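Protein BIM1 (Saccharomyces cerevisiae, PDB 4E61) binds microtubules at their plus ends as a yeast member of the EB1 family, the present chain being its dimeric, coiled-coil C-terminal EB1-like motif. Local coordinates at residues Ile51-Ile62 against Leu85-Leu96. Numbering follows the deposited sequence.
Sequences IEILVHTTQDLI and LLRFVKKVESIL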
ATOM      1  N   ILE A  51       8.270  16.925   4.152  1.00 35.52           N
ATOM      2  CA  ILE A  51       8.364  17.295   5.553  1.00 34.79           C
ATOM      3  C   ILE A  51       9.834  17.223   5.994  1.00 40.04           C
ATOM      4  O   ILE A  51      10.276  18.122   6.713  1.00 37.98           O
ATOM      5  CB  ILE A  51       7.375  16.551   6.482  1.00 36.84           C
ATOM      6  CG1 ILE A  51       5.938  16.970   6.174  1.00 38.27           C
ATOM      7  CG2 ILE A  51       7.673  16.824   7.964  1.00 34.44           C
ATOM      8  CD1 ILE A  51       4.833  16.076   6.852  1.00 48.84           C
ATOM      9  N   GLU A  52      10.593  16.199   5.513  1.00 39.95           N
ATOM     10  CA  GLU A  52      12.022  16.038   5.827  1.00 41.73           C
ATOM     11  C   GLU A  52      12.844  17.266   5.382  1.00 46.36           C
ATOM     12  O   GLU A  52      13.592  17.831   6.190  1.00 46.81           O
ATOM     13  CB  GLU A  52      12.600  14.733   5.248  1.00 43.62           C
ATOM     14  CG  GLU A  52      13.862  14.329   6.006  1.00 55.71           C
ATOM     15  CD  GLU A  52      14.680  13.147   5.524  1.00 78.08           C
ATOM     16  OE1 GLU A  52      15.226  13.252   4.404  1.00 71.07           O
ATOM     17  OE2 GLU A  52      14.996  12.267   6.363  1.00 66.68           O
ATOM     18  N   ILE A  53      12.644  17.697   4.119  1.00 42.12           N
ATOM     19  CA  ILE A  53      13.280  18.877   3.521  1.00 42.13           C
ATOM     20  C   ILE A  53      13.000  20.125   4.371  1.00 47.76           C
ATOM     21  O   ILE A  53      13.930  20.823   4.750  1.00 48.69           O
ATOM     22  CB  ILE A  53      12.836  19.039   2.030  1.00 44.36           C
ATOM     23  CG1 ILE A  53      13.491  17.938   1.148  1.00 43.94           C
ATOM     24  CG2 ILE A  53      13.140  20.442   1.509  1.00 43.56           C
ATOM     25  CD1 ILE A  53      12.729  17.529  -0.162  1.00 37.54           C
ATOM     26  N   LEU A  54      11.720  20.363   4.704  1.00 45.46           N
ATOM     27  CA  LEU A  54      11.272  21.478   5.528  1.00 44.80           C
ATOM     28  C   LEU A  54      11.923  21.464   6.922  1.00 49.85           C
ATOM     29  O   LEU A  54      12.404  22.498   7.375  1.00 48.22           O
ATOM     30  CB  LEU A  54       9.730  21.477   5.618  1.00 44.40           C
ATOM     31  CG  LEU A  54       9.081  22.505   6.568  1.00 48.01           C
ATOM     32  CD1 LEU A  54       9.261  23.951   6.079  1.00 47.90           C
ATOM     33  CD2 LEU A  54       7.645  22.177   6.816  1.00 48.95           C
ATOM     34  N   VAL A  55      11.970  20.293   7.573  1.00 49.84           N
ATOM     35  CA  VAL A  55      12.565  20.116   8.905  1.00 51.29           C
ATOM     36  C   VAL A  55      14.046  20.440   8.883  1.00 60.97           C
ATOM     37  O   VAL A  55      14.487  21.223   9.732  1.00 61.90           O
ATOM     38  CB  VAL A  55      12.254  18.718   9.497  1.00 54.10           C
ATOM     39  CG1 VAL A  55      13.244  18.311  10.594  1.00 53.92           C
ATOM     40  CG2 VAL A  55      10.830  18.682  10.014  1.00 53.39           C
ATOM     41  N   HIS A  56      14.797  19.887   7.904  1.00 60.81           N
ATOM     42  CA  HIS A  56      16.227  20.153   7.797  1.00 63.10           C
ATOM     43  C   HIS A  56      16.586  21.594   7.411  1.00 64.74           C
ATOM     44  O   HIS A  56      17.466  22.185   8.040  1.00 64.04           O
ATOM     45  CB  HIS A  56      16.956  19.075   6.989  1.00 65.97           C
ATOM     46  CG  HIS A  56      16.873  17.740   7.654  1.00 71.49           C
ATOM     47  ND1 HIS A  56      17.291  17.557   8.970  1.00 74.34           N
ATOM     48  CD2 HIS A  56      16.375  16.575   7.186  1.00 74.20           C
ATOM     49  CE1 HIS A  56      17.040  16.293   9.249  1.00 73.99           C
ATOM     50  NE2 HIS A  56      16.490  15.659   8.204  1.00 74.17           N
ATOM     51  N   THR A  57      15.853  22.172   6.447  1.00 60.02           N
ATOM     52  CA  THR A  57      16.002  23.552   6.011  1.00 59.71           C
ATOM     53  C   THR A  57      15.807  24.524   7.190  1.00 65.81           C
ATOM     54  O   THR A  57      16.654  25.394   7.397  1.00 66.62           O
ATOM     55  CB  THR A  57      15.056  23.798   4.834  1.00 65.35           C
ATOM     56  OG1 THR A  57      15.572  23.098   3.705  1.00 69.49           O
ATOM     57  CG2 THR A  57      14.881  25.269   4.505  1.00 60.93           C
ATOM     58  N   THR A  58      14.722  24.370   7.979  1.00 63.16           N
ATOM     59  CA  THR A  58      14.523  25.274   9.110  1.00 63.08           C
ATOM     60  C   THR A  58      15.465  25.023  10.258  1.00 67.72           C
ATOM     61  O   THR A  58      15.710  25.943  11.022  1.00 67.50           O
ATOM     62  CB  THR A  58      13.061  25.588   9.483  1.00 66.74           C
ATOM     63  OG1 THR A  58      12.665  24.928  10.685  1.00 60.01           O
ATOM     64  CG2 THR A  58      12.088  25.433   8.340  1.00 65.25           C
ATOM     65  N   GLN A  59      16.026  23.810  10.362  1.00 65.89           N
ATOM     66  CA  GLN A  59      17.040  23.492  11.370  1.00 66.60           C
ATOM     67  C   GLN A  59      18.349  24.215  11.032  1.00 73.07           C
ATOM     68  O   GLN A  59      19.047  24.668  11.944  1.00 72.15           O
ATOM     69  CB  GLN A  59      17.291  21.992  11.437  1.00 67.45           C
ATOM     70  CG  GLN A  59      16.902  21.406  12.777  1.00 80.13           C
ATOM     71  CD  GLN A  59      16.792  19.915  12.724  1.00 94.49           C
ATOM     72  OE1 GLN A  59      17.461  19.230  11.928  1.00 88.01           O
ATOM     73  NE2 GLN A  59      15.932  19.379  13.574  1.00 84.88           N
ATOM     74  N   ASP A  60      18.659  24.329   9.720  1.00 71.63           N
ATOM     75  CA  ASP A  60      19.830  25.037   9.223  1.00 72.77           C
ATOM     76  C   ASP A  60      19.730  26.539   9.545  1.00 78.34           C
ATOM     77  O   ASP A  60      20.721  27.112   9.980  1.00 78.95           O
ATOM     78  CB  ASP A  60      20.040  24.762   7.722  1.00 75.06           C
ATOM     79  CG  ASP A  60      20.414  23.320   7.391  1.00 90.35           C
ATOM     80  OD1 ASP A  60      20.596  22.507   8.347  1.00 89.36           O
ATOM     81  OD2 ASP A  60      20.504  22.993   6.181  1.00100.36           O
ATOM     82  N   LEU A  61      18.535  27.139   9.473  1.00 75.23           N
ATOM     83  CA  LEU A  61      18.341  28.546   9.825  1.00 75.67           C
ATOM     84  C   LEU A  61      18.404  28.791  11.347  1.00 82.40           C
ATOM     85  O   LEU A  61      18.802  29.875  11.763  1.00 82.98           O
ATOM     86  CB  LEU A  61      17.029  29.098   9.245  1.00 75.66           C
ATOM     87  CG  LEU A  61      16.703  28.806   7.781  1.00 80.26           C
ATOM     88  CD1 LEU A  61      15.392  29.466   7.394  1.00 80.33           C
ATOM     89  CD2 LEU A  61      17.819  29.263   6.848  1.00 83.54           C
ATOM     90  N   ILE A  62      17.998  27.804  12.173  1.00 80.09           N
ATOM     91  CA  ILE A  62      18.058  27.921  13.638  1.00 80.57           C
ATOM     92  C   ILE A  62      19.524  27.752  14.088  1.00 89.68           C
ATOM     93  O   ILE A  62      19.997  28.525  14.932  1.00 89.54           O
ATOM     94  CB  ILE A  62      17.073  26.963  14.386  1.00 82.51           C
ATOM     95  CG1 ILE A  62      15.604  27.170  13.930  1.00 81.64           C
ATOM     96  CG2 ILE A  62      17.194  27.134  15.915  1.00 82.74           C
ATOM     97  CD1 ILE A  62      14.683  25.973  14.142  1.00 78.62           C
ATOM     98  N   LEU A  85       9.884  26.742  18.752  1.00 60.32           N
ATOM     99  CA  LEU A  85      10.000  26.337  17.353  1.00 59.11           C
ATOM    100  C   LEU A  85      10.973  25.154  17.192  1.00 63.38           C
ATOM    101  O   LEU A  85      10.622  24.178  16.520  1.00 63.65           O
ATOM    102  CB  LEU A  85      10.410  27.526  16.458  1.00 58.58           C
ATOM    103  CG  LEU A  85      10.763  27.222  14.988  1.00 62.77           C
ATOM    104  CD1 LEU A  85       9.582  26.630  14.240  1.00 62.44           C
ATOM    105  CD2 LEU A  85      11.298  28.452  14.286  1.00 63.80           C
ATOM    106  N   LEU A  86      12.175  25.242  17.821  1.00 58.31           N
ATOM    107  CA  LEU A  86      13.210  24.201  17.771  1.00 57.20           C
ATOM    108  C   LEU A  86      12.726  22.899  18.423  1.00 57.50           C
ATOM    109  O   LEU A  86      13.021  21.813  17.927  1.00 55.95           O
ATOM    110  CB  LEU A  86      14.520  24.699  18.405  1.00 57.06           C
ATOM    111  CG  LEU A  86      15.731  23.763  18.294  1.00 61.56           C
ATOM    112  CD1 LEU A  86      16.248  23.651  16.836  1.00 61.63           C
ATOM    113  CD2 LEU A  86      16.830  24.208  19.228  1.00 64.10           C
ATOM    114  N   ARG A  87      11.947  23.029  19.494  1.00 53.21           N
ATOM    115  CA  ARG A  87      11.336  21.929  20.241  1.00 53.79           C
ATOM    116  C   ARG A  87      10.380  21.172  19.316  1.00 53.57           C
ATOM    117  O   ARG A  87      10.414  19.941  19.257  1.00 52.90           O
ATOM    118  CB  ARG A  87      10.554  22.504  21.436  1.00 58.64           C
ATOM    119  CG  ARG A  87      10.550  21.653  22.693  1.00 76.29           C
ATOM    120  CD  ARG A  87       9.916  22.421  23.843  1.00 87.91           C
ATOM    121  NE  ARG A  87      10.705  23.595  24.219  1.00104.07           N
ATOM    122  CZ  ARG A  87      10.185  24.742  24.650  1.00120.75           C
ATOM    123  NH1 ARG A  87       8.871  24.877  24.784  1.00106.25           N
ATOM    124  NH2 ARG A  87      10.977  25.762  24.954  1.00107.95           N
ATOM    125  N   PHE A  88       9.556  21.920  18.576  1.00 47.35           N
ATOM    126  CA  PHE A  88       8.597  21.367  17.634  1.00 45.47           C
ATOM    127  C   PHE A  88       9.326  20.732  16.469  1.00 47.98           C
ATOM    128  O   PHE A  88       9.009  19.596  16.127  1.00 48.78           O
ATOM    129  CB  PHE A  88       7.604  22.441  17.161  1.00 46.37           C
ATOM    130  CG  PHE A  88       6.527  21.915  16.249  1.00 47.39           C
ATOM    131  CD1 PHE A  88       5.389  21.319  16.767  1.00 49.96           C
ATOM    132  CD2 PHE A  88       6.668  21.976  14.867  1.00 49.53           C
ATOM    133  CE1 PHE A  88       4.390  20.836  15.916  1.00 50.71           C
ATOM    134  CE2 PHE A  88       5.678  21.466  14.019  1.00 51.60           C
ATOM    135  CZ  PHE A  88       4.544  20.910  14.550  1.00 49.42           C
ATOM    136  N   VAL A  89      10.321  21.438  15.893  1.00 42.88           N
ATOM    137  CA  VAL A  89      11.130  20.950  14.772  1.00 42.23           C
ATOM    138  C   VAL A  89      11.801  19.630  15.148  1.00 46.09           C
ATOM    139  O   VAL A  89      11.779  18.703  14.337  1.00 47.07           O
ATOM    140  CB  VAL A  89      12.118  22.018  14.208  1.00 45.18           C
ATOM    141  CG1 VAL A  89      13.082  21.411  13.198  1.00 44.92           C
ATOM    142  CG2 VAL A  89      11.372  23.170  13.560  1.00 44.90           C
ATOM    143  N   LYS A  90      12.316  19.520  16.389  1.00 42.76           N
ATOM    144  CA  LYS A  90      12.968  18.307  16.891  1.00 43.71           C
ATOM    145  C   LYS A  90      11.995  17.148  17.120  1.00 47.31           C
ATOM    146  O   LYS A  90      12.366  15.995  16.892  1.00 48.23           O
ATOM    147  CB  LYS A  90      13.850  18.578  18.131  1.00 47.97           C
ATOM    148  CG  LYS A  90      15.192  19.267  17.806  1.00 66.21           C
ATOM    149  CD  LYS A  90      16.155  18.362  17.013  1.00 83.27           C
ATOM    150  CE  LYS A  90      17.445  19.055  16.652  1.00 98.72           C
ATOM    151  NZ  LYS A  90      18.349  18.155  15.890  1.00106.93           N
ATOM    152  N   LYS A  91      10.746  17.455  17.517  1.00 42.29           N
ATOM    153  CA  LYS A  91       9.680  16.477  17.706  1.00 41.51           C
ATOM    154  C   LYS A  91       9.349  15.834  16.360  1.00 44.28           C
ATOM    155  O   LYS A  91       9.263  14.614  16.288  1.00 44.86           O
ATOM    156  CB  LYS A  91       8.430  17.139  18.318  1.00 43.90           C
ATOM    157  CG  LYS A  91       8.467  17.231  19.834  1.00 68.41           C
ATOM    158  CD  LYS A  91       7.224  17.929  20.410  1.00 80.69           C
ATOM    159  CE  LYS A  91       7.596  19.228  21.084  1.00 92.26           C
ATOM    160  NZ  LYS A  91       6.408  19.967  21.574  1.00103.65           N
ATOM    161  N   VAL A  92       9.229  16.653  15.289  1.00 38.96           N
ATOM    162  CA  VAL A  92       8.934  16.210  13.917  1.00 38.30           C
ATOM    163  C   VAL A  92      10.076  15.346  13.394  1.00 42.78           C
ATOM    164  O   VAL A  92       9.824  14.311  12.782  1.00 40.72           O
ATOM    165  CB  VAL A  92       8.608  17.382  12.933  1.00 40.57           C
ATOM    166  CG1 VAL A  92       8.185  16.847  11.584  1.00 39.65           C
ATOM    167  CG2 VAL A  92       7.509  18.288  13.471  1.00 39.81           C
ATOM    168  N   GLU A  93      11.329  15.778  13.641  1.00 42.08           N
ATOM    169  CA  GLU A  93      12.523  15.063  13.215  1.00 43.18           C
ATOM    170  C   GLU A  93      12.590  13.679  13.840  1.00 45.24           C
ATOM    171  O   GLU A  93      12.899  12.716  13.131  1.00 44.49           O
ATOM    172  CB  GLU A  93      13.793  15.869  13.507  1.00 45.45           C
ATOM    173  CG  GLU A  93      14.942  15.489  12.579  1.00 60.93           C
ATOM    174  CD  GLU A  93      16.354  15.694  13.108  1.00101.58           C
ATOM    175  OE1 GLU A  93      17.159  14.735  13.037  1.00120.64           O
ATOM    176  OE2 GLU A  93      16.673  16.817  13.557  1.00 92.68           O
ATOM    177  N   SER A  94      12.226  13.561  15.130  1.00 41.23           N
ATOM    178  CA  SER A  94      12.195  12.264  15.822  1.00 40.23           C
ATOM    179  C   SER A  94      11.112  11.357  15.218  1.00 39.67           C
ATOM    180  O   SER A  94      11.377  10.172  14.997  1.00 39.42           O
ATOM    181  CB  SER A  94      12.041  12.430  17.333  1.00 42.83           C
ATOM    182  OG  SER A  94      10.733  12.830  17.689  1.00 58.76           O
ATOM    183  N   ILE A  95       9.943  11.920  14.881  1.00 34.30           N
ATOM    184  CA  ILE A  95       8.899  11.153  14.203  1.00 34.86           C
ATOM    185  C   ILE A  95       9.401  10.646  12.839  1.00 39.46           C
ATOM    186  O   ILE A  95       9.219   9.471  12.536  1.00 39.77           O
ATOM    187  CB  ILE A  95       7.514  11.854  14.113  1.00 37.13           C
ATOM    188  CG1 ILE A  95       6.961  12.146  15.528  1.00 37.34           C
ATOM    189  CG2 ILE A  95       6.515  10.967  13.309  1.00 34.79           C
ATOM    190  CD1 ILE A  95       5.711  13.157  15.571  1.00 46.62           C
ATOM    191  N   LEU A  96      10.076  11.509  12.058  1.00 36.20           N
ATOM    192  CA  LEU A  96      10.654  11.161  10.740  1.00 36.65           C
ATOM    193  C   LEU A  96      11.738  10.081  10.825  1.00 42.64           C
ATOM    194  O   LEU A  96      11.793   9.199   9.959  1.00 43.48           O
ATOM    195  CB  LEU A  96      11.180  12.399   9.944  1.00 35.72           C
ATOM    196  CG  LEU A  96      10.169  13.512   9.613  1.00 38.25           C
ATOM    197  CD1 LEU A  96      10.873  14.779   9.221  1.00 37.61           C
ATOM    198  CD2 LEU A  96       9.126  13.078   8.584  1.00 36.55           C
TER
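Val55 and Val89 interlock as reciprocal knobs where segments 51-62 and 85-96 of helices 2-63 and 84-101 run roughly antiparallel, their axes 9.9 Å apart and their N-to-C directions at 143°. Val55 sits among Val89, Val92, Glu93 and Leu96; its CG2 lies 3.6 Å from Val92 CG1, while CG1, anti to the backbone N (chi1 159°), rests on the aliphatic part of Glu93. Val89 enters the hole formed by Val55, Thr58, Gln59 and Ile62. The apolar seam extends both ways: the side chains of Ile51 and Val92 cross at about a right angle, CG2 touching CG1, and Ile62 CG2 reaches Leu86 CD1 at 3.7 Å.

Flanking this seam, Gln59, extended beyond CG, runs alongside Val89, pointing the other way, and delivers NE2 to Glu93 OE2 at 2.7 Å (N-H...O angle 143°). This bond uses the anti lone pair of OE2; Lys90 NZ, in a salt bridge, meets the same oxygen on the syn side, tilted out of the carboxylate plane, at 3.2 Å. A weak bond from His56 ND1 to Gln59 OE1 may help orient the amide. Without the carboxylate, as with an alanine at Glu93, Gln59 NE2 and Lys90 NZ would probably lose their shared acceptor, and Val55 CG1 one carbon it packs on.

Ile51, Thr58 and Leu85 pack on Leu96, Phe88 and Phe88 of the second subunit, so the hairpin contributes to the four-helix bundle of the EB1-like dimer. The chemistry implies an apolar interior whose margin is tied by one doubly gripped carboxylate oxygen, its charge probably stabilised by the lysine.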